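Cobalamin biosynthesis protein CobN (Mycobacterium tuberculosis, PDB 7C6O) probably serves as the catalytic large subunit of cobaltochelatase, which inserts cobalt into the corrin ring during cobalamin biosynthesis. Local coordinates at residues E39-D51 against L75-I89. Residues are numbered along the deposited sequence; the frame is centred on the assembly and turned at random.
Sequences EPTVLLLSTSDTD and LTDLLAEASIVVIRI
L43 and L45 reach from strand 42-46 to the side of helix 72-79 that faces the sheet, and here the contact is tightly packed on buried leucines. With CG anti to the backbone N (chi1 176°), L43 lays its methyls across the helix: CD2 sits 3.8 Å from L78 CB and also meets CD2 of L79, while its CB rests 3.7 Å from CB of A82 in the turn that follows. L45, on the same face, has CG anti to its carbonyl carbon, and its CD1 approaches L75 CD1 at 3.7 Å, with the two side chains at roughly a right angle; I87 lies alongside L45, pointing the same way. The strands themselves run parallel, locked by alternating bonds such as L45 N to V86 O, 2.7 Å. Strands 42-46 and 84-89 are the inner pair of a four-stranded parallel sheet of order 2-1-3-4, an open, Rossmann-like alpha/beta arrangement in which helix 72-79 leads into 84-89 and packs on one face, and strand 62-65 flanks 42-46 on its other edge. On the opposite face V42 and V86 pack against helix 146-161, and at the C-terminal end that face turns polar. There the extended R88 forms a salt bridge, NH1 meeting the syn lone pair of D51 OD2 (2.7 Å); OD2 lies at the guanidinium edge, near its plane, though the carboxylate and guanidinium planes are 49° apart. The same oxygen accepts from S46 OG, which in turn receives S48 N in an ST turn before helix 49-58. The strand ends are wetter: T47 N reaches R88 O at a looser 3.2 Å, one water joins T47 OG1 to that carbonyl, and at the far end another links T41 OG1 with E81 O.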
ATOM      1  N   GLU A  39     -46.866  -3.449  33.220  1.00 48.18           N
ATOM      2  CA  GLU A  39     -46.714  -3.796  34.625  1.00 42.60           C
ATOM      3  C   GLU A  39     -46.187  -5.225  34.761  1.00 33.62           C
ATOM      4  O   GLU A  39     -45.149  -5.420  35.406  1.00 31.39           O
ATOM      5  CB  GLU A  39     -48.029  -3.596  35.389  1.00 43.92           C
ATOM      6  CG  GLU A  39     -47.880  -3.642  36.905  1.00 44.65           C
ATOM      7  CD  GLU A  39     -47.911  -5.055  37.458  0.42 44.63           C
ATOM      8  OE1 GLU A  39     -48.925  -5.755  37.249  0.48 44.31           O
ATOM      9  OE2 GLU A  39     -46.917  -5.468  38.092  0.39 44.99           O
ATOM     10  N   PRO A  40     -46.832  -6.245  34.176  1.00 27.64           N
ATOM     11  CA  PRO A  40     -46.308  -7.608  34.339  1.00 24.67           C
ATOM     12  C   PRO A  40     -44.939  -7.756  33.693  1.00 22.42           C
ATOM     13  O   PRO A  40     -44.634  -7.133  32.674  1.00 22.85           O
ATOM     14  CB  PRO A  40     -47.355  -8.484  33.639  1.00 25.02           C
ATOM     15  CG  PRO A  40     -48.574  -7.635  33.545  1.00 25.93           C
ATOM     16  CD  PRO A  40     -48.059  -6.250  33.360  1.00 25.42           C
ATOM     17  N   THR A  41     -44.109  -8.592  34.305  1.00 19.33           N
ATOM     18  CA  THR A  41     -42.747  -8.810  33.834  1.00 20.96           C
ATOM     19  C   THR A  41     -42.728  -9.967  32.844  1.00 18.88           C
ATOM     20  O   THR A  41     -43.148 -11.080  33.175  1.00 17.73           O
ATOM     21  CB  THR A  41     -41.810  -9.098  35.003  1.00 26.03           C
ATOM     22  OG1 THR A  41     -41.797  -7.978  35.895  1.00 27.61           O
ATOM     23  CG2 THR A  41     -40.402  -9.350  34.495  1.00 26.30           C
ATOM     24  N   VAL A  42     -42.235  -9.705  31.638  1.00 18.22           N
ATOM     25  CA  VAL A  42     -42.085 -10.724  30.606  1.00 15.95           C
ATOM     26  C   VAL A  42     -40.601 -11.016  30.449  1.00 18.06           C
ATOM     27  O   VAL A  42     -39.811 -10.112  30.146  1.00 19.18           O
ATOM     28  CB  VAL A  42     -42.707 -10.283  29.273  1.00 17.71           C
ATOM     29  CG1 VAL A  42     -42.413 -11.308  28.187  1.00 17.43           C
ATOM     30  CG2 VAL A  42     -44.207 -10.086  29.433  1.00 18.52           C
ATOM     31  N   LEU A  43     -40.220 -12.270  30.662  1.00 17.55           N
ATOM     32  CA  LEU A  43     -38.845 -12.708  30.469  1.00 15.56           C
ATOM     33  C   LEU A  43     -38.674 -13.184  29.031  1.00 15.40           C
ATOM     34  O   LEU A  43     -39.377 -14.098  28.589  1.00 16.43           O
ATOM     35  CB  LEU A  43     -38.494 -13.821  31.456  1.00 15.85           C
ATOM     36  CG  LEU A  43     -37.109 -14.461  31.313  1.00 16.97           C
ATOM     37  CD1 LEU A  43     -36.011 -13.425  31.495  1.00 17.87           C
ATOM     38  CD2 LEU A  43     -36.945 -15.600  32.306  1.00 14.55           C
ATOM     39  N   LEU A  44     -37.750 -12.558  28.305  1.00 14.50           N
ATOM     40  CA  LEU A  44     -37.434 -12.922  26.929  1.00 14.44           C
ATOM     41  C   LEU A  44     -36.080 -13.617  26.898  1.00 15.49           C
ATOM     42  O   LEU A  44     -35.059 -13.005  27.231  1.00 15.32           O
ATOM     43  CB  LEU A  44     -37.422 -11.689  26.024  1.00 15.85           C
ATOM     44  CG  LEU A  44     -36.993 -11.924  24.574  1.00 13.34           C
ATOM     45  CD1 LEU A  44     -37.941 -12.905  23.892  1.00 15.97           C
ATOM     46  CD2 LEU A  44     -36.929 -10.607  23.817  1.00 14.16           C
ATOM     47  N   LEU A  45     -36.072 -14.887  26.502  1.00 13.22           N
ATOM     48  CA  LEU A  45     -34.849 -15.675  26.355  1.00 12.77           C
ATOM     49  C   LEU A  45     -34.681 -15.975  24.869  1.00 13.67           C
ATOM     50  O   LEU A  45     -35.379 -16.829  24.321  1.00 15.99           O
ATOM     51  CB  LEU A  45     -34.925 -16.964  27.171  1.00 11.73           C
ATOM     52  CG  LEU A  45     -35.201 -16.814  28.666  1.00 14.81           C
ATOM     53  CD1 LEU A  45     -35.539 -18.160  29.289  1.00 14.04           C
ATOM     54  CD2 LEU A  45     -34.001 -16.180  29.362  1.00 17.03           C
ATOM     55  N   SER A  46     -33.760 -15.272  24.216  1.00 14.15           N
ATOM     56  CA  SER A  46     -33.539 -15.438  22.786  1.00 13.49           C
ATOM     57  C   SER A  46     -32.050 -15.527  22.496  1.00 16.09           C
ATOM     58  O   SER A  46     -31.250 -14.782  23.067  1.00 16.72           O
ATOM     59  CB  SER A  46     -34.147 -14.282  21.982  1.00 15.08           C
ATOM     60  OG  SER A  46     -33.945 -14.472  20.590  1.00 16.91           O
ATOM     61  N   THR A  47     -31.683 -16.442  21.606  1.00 17.92           N
ATOM     62  CA  THR A  47     -30.306 -16.520  21.148  1.00 18.05           C
ATOM     63  C   THR A  47     -29.967 -15.433  20.139  1.00 20.55           C
ATOM     64  O   THR A  47     -28.818 -15.362  19.690  1.00 22.23           O
ATOM     65  CB  THR A  47     -30.029 -17.895  20.543  1.00 19.15           C
ATOM     66  OG1 THR A  47     -31.036 -18.200  19.572  1.00 19.51           O
ATOM     67  CG2 THR A  47     -30.036 -18.959  21.630  1.00 22.90           C
ATOM     68  N   SER A  48     -30.931 -14.594  19.771  1.00 20.29           N
ATOM     69  CA  SER A  48     -30.695 -13.441  18.912  1.00 19.54           C
ATOM     70  C   SER A  48     -30.612 -12.204  19.794  1.00 19.06           C
ATOM     71  O   SER A  48     -31.620 -11.773  20.365  1.00 17.11           O
ATOM     72  CB  SER A  48     -31.803 -13.296  17.873  1.00 24.17           C
ATOM     73  OG  SER A  48     -31.729 -12.032  17.233  1.00 26.91           O
ATOM     74  N   ASP A  49     -29.412 -11.632  19.910  1.00 19.01           N
ATOM     75  CA  ASP A  49     -29.259 -10.425  20.713  1.00 22.98           C
ATOM     76  C   ASP A  49     -30.048  -9.254  20.143  1.00 18.77           C
ATOM     77  O   ASP A  49     -30.384  -8.330  20.890  1.00 21.58           O
ATOM     78  CB  ASP A  49     -27.781 -10.058  20.843  1.00 27.09           C
ATOM     79  CG  ASP A  49     -27.022 -11.013  21.747  1.00 29.76           C
ATOM     80  OD1 ASP A  49     -27.641 -11.579  22.675  1.00 29.83           O
ATOM     81  OD2 ASP A  49     -25.807 -11.198  21.531  1.00 31.15           O
ATOM     82  N   THR A  50     -30.353  -9.276  18.842  1.00 16.53           N
ATOM     83  CA  THR A  50     -31.219  -8.248  18.271  1.00 19.08           C
ATOM     84  C   THR A  50     -32.585  -8.248  18.949  1.00 18.37           C
ATOM     85  O   THR A  50     -33.140  -7.182  19.239  1.00 19.61           O
ATOM     86  CB  THR A  50     -31.357  -8.463  16.764  1.00 22.34           C
ATOM     87  OG1 THR A  50     -30.057  -8.434  16.160  1.00 22.89           O
ATOM     88  CG2 THR A  50     -32.219  -7.372  16.141  1.00 20.80           C
ATOM     89  N   ASP A  51     -33.136  -9.438  19.217  1.00 16.49           N
ATOM     90  CA  ASP A  51     -34.385  -9.539  19.973  1.00 17.83           C
ATOM     91  C   ASP A  51     -34.266  -8.841  21.321  1.00 18.11           C
ATOM     92  O   ASP A  51     -35.139  -8.056  21.710  1.00 18.08           O
ATOM     93  CB  ASP A  51     -34.762 -11.007  20.189  1.00 15.74           C
ATOM     94  CG  ASP A  51     -35.124 -11.724  18.904  1.00 20.05           C
ATOM     95  OD1 ASP A  51     -35.285 -11.058  17.861  1.00 19.09           O
ATOM     96  OD2 ASP A  51     -35.246 -12.968  18.946  1.00 17.91           O
ATOM     97  N   LEU A  75     -30.804 -18.667  35.159  1.00 27.30           N
ATOM     98  CA  LEU A  75     -32.120 -18.911  34.578  1.00 25.35           C
ATOM     99  C   LEU A  75     -33.201 -18.931  35.653  1.00 25.99           C
ATOM    100  O   LEU A  75     -34.220 -18.241  35.534  1.00 25.24           O
ATOM    101  CB  LEU A  75     -32.117 -20.223  33.793  1.00 23.02           C
ATOM    102  CG  LEU A  75     -33.478 -20.706  33.278  1.00 22.93           C
ATOM    103  CD1 LEU A  75     -34.096 -19.693  32.315  1.00 22.69           C
ATOM    104  CD2 LEU A  75     -33.356 -22.073  32.621  1.00 24.58           C
ATOM    105  N   THR A  76     -32.996 -19.716  36.715  1.00 26.21           N
ATOM    106  CA  THR A  76     -34.003 -19.797  37.772  1.00 29.26           C
ATOM    107  C   THR A  76     -34.172 -18.464  38.491  1.00 28.30           C
ATOM    108  O   THR A  76     -35.286 -18.120  38.905  1.00 28.66           O
ATOM    109  CB  THR A  76     -33.638 -20.900  38.768  1.00 32.11           C
ATOM    110  OG1 THR A  76     -32.271 -20.752  39.170  1.00 34.28           O
ATOM    111  CG2 THR A  76     -33.833 -22.273  38.139  1.00 30.19           C
ATOM    112  N   ASP A  77     -33.087 -17.704  38.651  1.00 26.96           N
ATOM    113  CA  ASP A  77     -33.204 -16.366  39.225  1.00 28.92           C
ATOM    114  C   ASP A  77     -34.082 -15.472  38.359  1.00 29.01           C
ATOM    115  O   ASP A  77     -34.942 -14.747  38.872  1.00 29.18           O
ATOM    116  CB  ASP A  77     -31.819 -15.742  39.403  1.00 31.39           C
ATOM    117  CG  ASP A  77     -31.090 -16.265  40.631  1.00 36.50           C
ATOM    118  OD1 ASP A  77     -31.682 -17.062  41.391  1.00 37.56           O
ATOM    119  OD2 ASP A  77     -29.921 -15.871  40.834  1.00 37.82           O
ATOM    120  N   LEU A  78     -33.880 -15.509  37.039  1.00 24.72           N
ATOM    121  CA  LEU A  78     -34.716 -14.714  36.145  1.00 24.63           C
ATOM    122  C   LEU A  78     -36.159 -15.202  36.151  1.00 22.75           C
ATOM    123  O   LEU A  78     -37.092 -14.395  36.072  1.00 23.10           O
ATOM    124  CB  LEU A  78     -34.146 -14.748  34.728  1.00 25.42           C
ATOM    125  CG  LEU A  78     -32.892 -13.910  34.501  1.00 27.46           C
ATOM    126  CD1 LEU A  78     -32.251 -14.273  33.177  1.00 27.50           C
ATOM    127  CD2 LEU A  78     -33.249 -12.435  34.539  1.00 27.63           C
ATOM    128  N   LEU A  79     -36.362 -16.520  36.243  1.00 21.89           N
ATOM    129  CA  LEU A  79     -37.714 -17.068  36.213  1.00 24.18           C
ATOM    130  C   LEU A  79     -38.529 -16.633  37.423  1.00 27.29           C
ATOM    131  O   LEU A  79     -39.753 -16.484  37.326  1.00 25.92           O
ATOM    132  CB  LEU A  79     -37.663 -18.595  36.138  1.00 26.49           C
ATOM    133  CG  LEU A  79     -37.240 -19.205  34.803  1.00 28.97           C
ATOM    134  CD1 LEU A  79     -37.023 -20.703  34.943  1.00 31.72           C
ATOM    135  CD2 LEU A  79     -38.285 -18.915  33.743  1.00 30.36           C
ATOM    136  N   ALA A  80     -37.872 -16.425  38.566  1.00 24.70           N
ATOM    137  CA  ALA A  80     -38.584 -16.012  39.769  1.00 27.52           C
ATOM    138  C   ALA A  80     -39.235 -14.644  39.615  1.00 30.05           C
ATOM    139  O   ALA A  80     -40.174 -14.331  40.353  1.00 30.75           O
ATOM    140  CB  ALA A  80     -37.629 -16.002  40.965  1.00 28.52           C
ATOM    141  N   GLU A  81     -38.766 -13.828  38.674  1.00 29.69           N
ATOM    142  CA  GLU A  81     -39.289 -12.484  38.480  1.00 32.40           C
ATOM    143  C   GLU A  81     -40.301 -12.390  37.347  1.00 30.10           C
ATOM    144  O   GLU A  81     -40.819 -11.299  37.093  1.00 30.34           O
ATOM    145  CB  GLU A  81     -38.139 -11.504  38.213  1.00 35.32           C
ATOM    146  CG  GLU A  81     -37.110 -11.418  39.326  1.00 41.35           C
ATOM    147  CD  GLU A  81     -36.048 -10.372  39.052  0.05 44.30           C
ATOM    148  OE1 GLU A  81     -36.103  -9.737  37.977  0.77 45.67           O
ATOM    149  OE2 GLU A  81     -35.159 -10.186  39.909  0.32 45.77           O
ATOM    150  N   ALA A  82     -40.606 -13.495  36.674  1.00 25.61           N
ATOM    151  CA  ALA A  82     -41.353 -13.458  35.424  1.00 22.29           C
ATOM    152  C   ALA A  82     -42.811 -13.854  35.626  1.00 18.87           C
ATOM    153  O   ALA A  82     -43.116 -14.798  36.361  1.00 20.50           O
ATOM    154  CB  ALA A  82     -40.707 -14.380  34.389  1.00 18.55           C
ATOM    155  N   SER A  83     -43.707 -13.122  34.962  1.00 17.79           N
ATOM    156  CA  SER A  83     -45.105 -13.520  34.846  1.00 19.37           C
ATOM    157  C   SER A  83     -45.364 -14.323  33.581  1.00 19.18           C
ATOM    158  O   SER A  83     -46.266 -15.171  33.561  1.00 20.61           O
ATOM    159  CB  SER A  83     -46.014 -12.287  34.853  1.00 25.76           C
ATOM    160  OG  SER A  83     -45.816 -11.507  36.018  1.00 33.28           O
ATOM    161  N   ILE A  84     -44.605 -14.047  32.524  1.00 17.38           N
ATOM    162  CA  ILE A  84     -44.649 -14.789  31.269  1.00 16.40           C
ATOM    163  C   ILE A  84     -43.215 -14.953  30.790  1.00 16.34           C
ATOM    164  O   ILE A  84     -42.388 -14.054  30.967  1.00 19.79           O
ATOM    165  CB  ILE A  84     -45.492 -14.066  30.196  1.00 15.26           C
ATOM    166  CG1 ILE A  84     -46.885 -13.723  30.723  1.00 14.81           C
ATOM    167  CG2 ILE A  84     -45.610 -14.917  28.938  1.00 15.33           C
ATOM    168  CD1 ILE A  84     -47.705 -12.904  29.751  1.00 16.57           C
ATOM    169  N   VAL A  85     -42.917 -16.100  30.186  1.00 16.85           N
ATOM    170  CA  VAL A  85     -41.602 -16.364  29.619  1.00 15.86           C
ATOM    171  C   VAL A  85     -41.758 -16.631  28.129  1.00 14.86           C
ATOM    172  O   VAL A  85     -42.680 -17.338  27.708  1.00 16.15           O
ATOM    173  CB  VAL A  85     -40.902 -17.552  30.310  1.00 16.32           C
ATOM    174  CG1 VAL A  85     -39.452 -17.655  29.841  1.00 15.29           C
ATOM    175  CG2 VAL A  85     -40.966 -17.400  31.816  1.00 19.82           C
ATOM    176  N   VAL A  86     -40.855 -16.058  27.336  1.00 15.16           N
ATOM    177  CA  VAL A  86     -40.785 -16.289  25.899  1.00 15.51           C
ATOM    178  C   VAL A  86     -39.389 -16.793  25.572  1.00 15.95           C
ATOM    179  O   VAL A  86     -38.397 -16.174  25.968  1.00 15.29           O
ATOM    180  CB  VAL A  86     -41.096 -15.014  25.097  1.00 15.20           C
ATOM    181  CG1 VAL A  86     -40.966 -15.282  23.604  1.00 14.94           C
ATOM    182  CG2 VAL A  86     -42.479 -14.510  25.433  1.00 16.84           C
ATOM    183  N   ILE A  87     -39.317 -17.907  24.849  1.00 15.99           N
ATOM    184  CA  ILE A  87     -38.054 -18.511  24.439  1.00 14.11           C
ATOM    185  C   ILE A  87     -38.026 -18.568  22.917  1.00 13.46           C
ATOM    186  O   ILE A  87     -38.959 -19.089  22.298  1.00 14.02           O
ATOM    187  CB  ILE A  87     -37.878 -19.916  25.041  1.00 14.53           C
ATOM    188  CG1 ILE A  87     -37.899 -19.853  26.572  1.00 17.06           C
ATOM    189  CG2 ILE A  87     -36.591 -20.555  24.541  1.00 16.77           C
ATOM    190  CD1 ILE A  87     -37.866 -21.215  27.237  1.00 17.80           C
ATOM    191  N   ARG A  88     -36.960 -18.033  22.319  1.00 11.58           N
ATOM    192  CA  ARG A  88     -36.765 -18.080  20.871  1.00 12.14           C
ATOM    193  C   ARG A  88     -35.372 -18.621  20.582  1.00 10.71           C
ATOM    194  O   ARG A  88     -34.376 -17.979  20.930  1.00 14.62           O
ATOM    195  CB  ARG A  88     -36.943 -16.692  20.239  1.00 10.20           C
ATOM    196  CG  ARG A  88     -36.845 -16.681  18.710  1.00 10.45           C
ATOM    197  CD  ARG A  88     -37.428 -15.395  18.120  1.00 10.57           C
ATOM    198  NE  ARG A  88     -37.433 -15.415  16.658  1.00 12.35           N
ATOM    199  CZ  ARG A  88     -36.546 -14.777  15.898  1.00 17.38           C
ATOM    200  NH1 ARG A  88     -35.580 -14.059  16.457  1.00 16.83           N
ATOM    201  NH2 ARG A  88     -36.628 -14.854  14.578  1.00 19.93           N
ATOM    202  N   ILE A  89     -35.300 -19.797  19.951  1.00 13.15           N
ATOM    203  CA  ILE A  89     -34.024 -20.442  19.654  1.00 15.52           C
ATOM    204  C   ILE A  89     -34.068 -21.092  18.276  1.00 14.22           C
ATOM    205  O   ILE A  89     -35.131 -21.427  17.750  1.00 14.06           O
ATOM    206  CB  ILE A  89     -33.639 -21.511  20.706  1.00 20.07           C
ATOM    207  CG1 ILE A  89     -34.677 -22.634  20.727  1.00 23.71           C
ATOM    208  CG2 ILE A  89     -33.471 -20.895  22.091  1.00 23.32           C
ATOM    209  CD1 ILE A  89     -34.346 -23.747  21.694  1.00 27.98           C
TER
HETATM  210  O   HOH W   1     -44.828  -9.408  37.142  1.00 35.63           O
HETATM  211  O   HOH W   2     -40.678  -8.822  38.144  1.00 39.37           O
HETATM  212  O   HOH W   3     -32.935 -16.966  18.390  1.00 43.32           O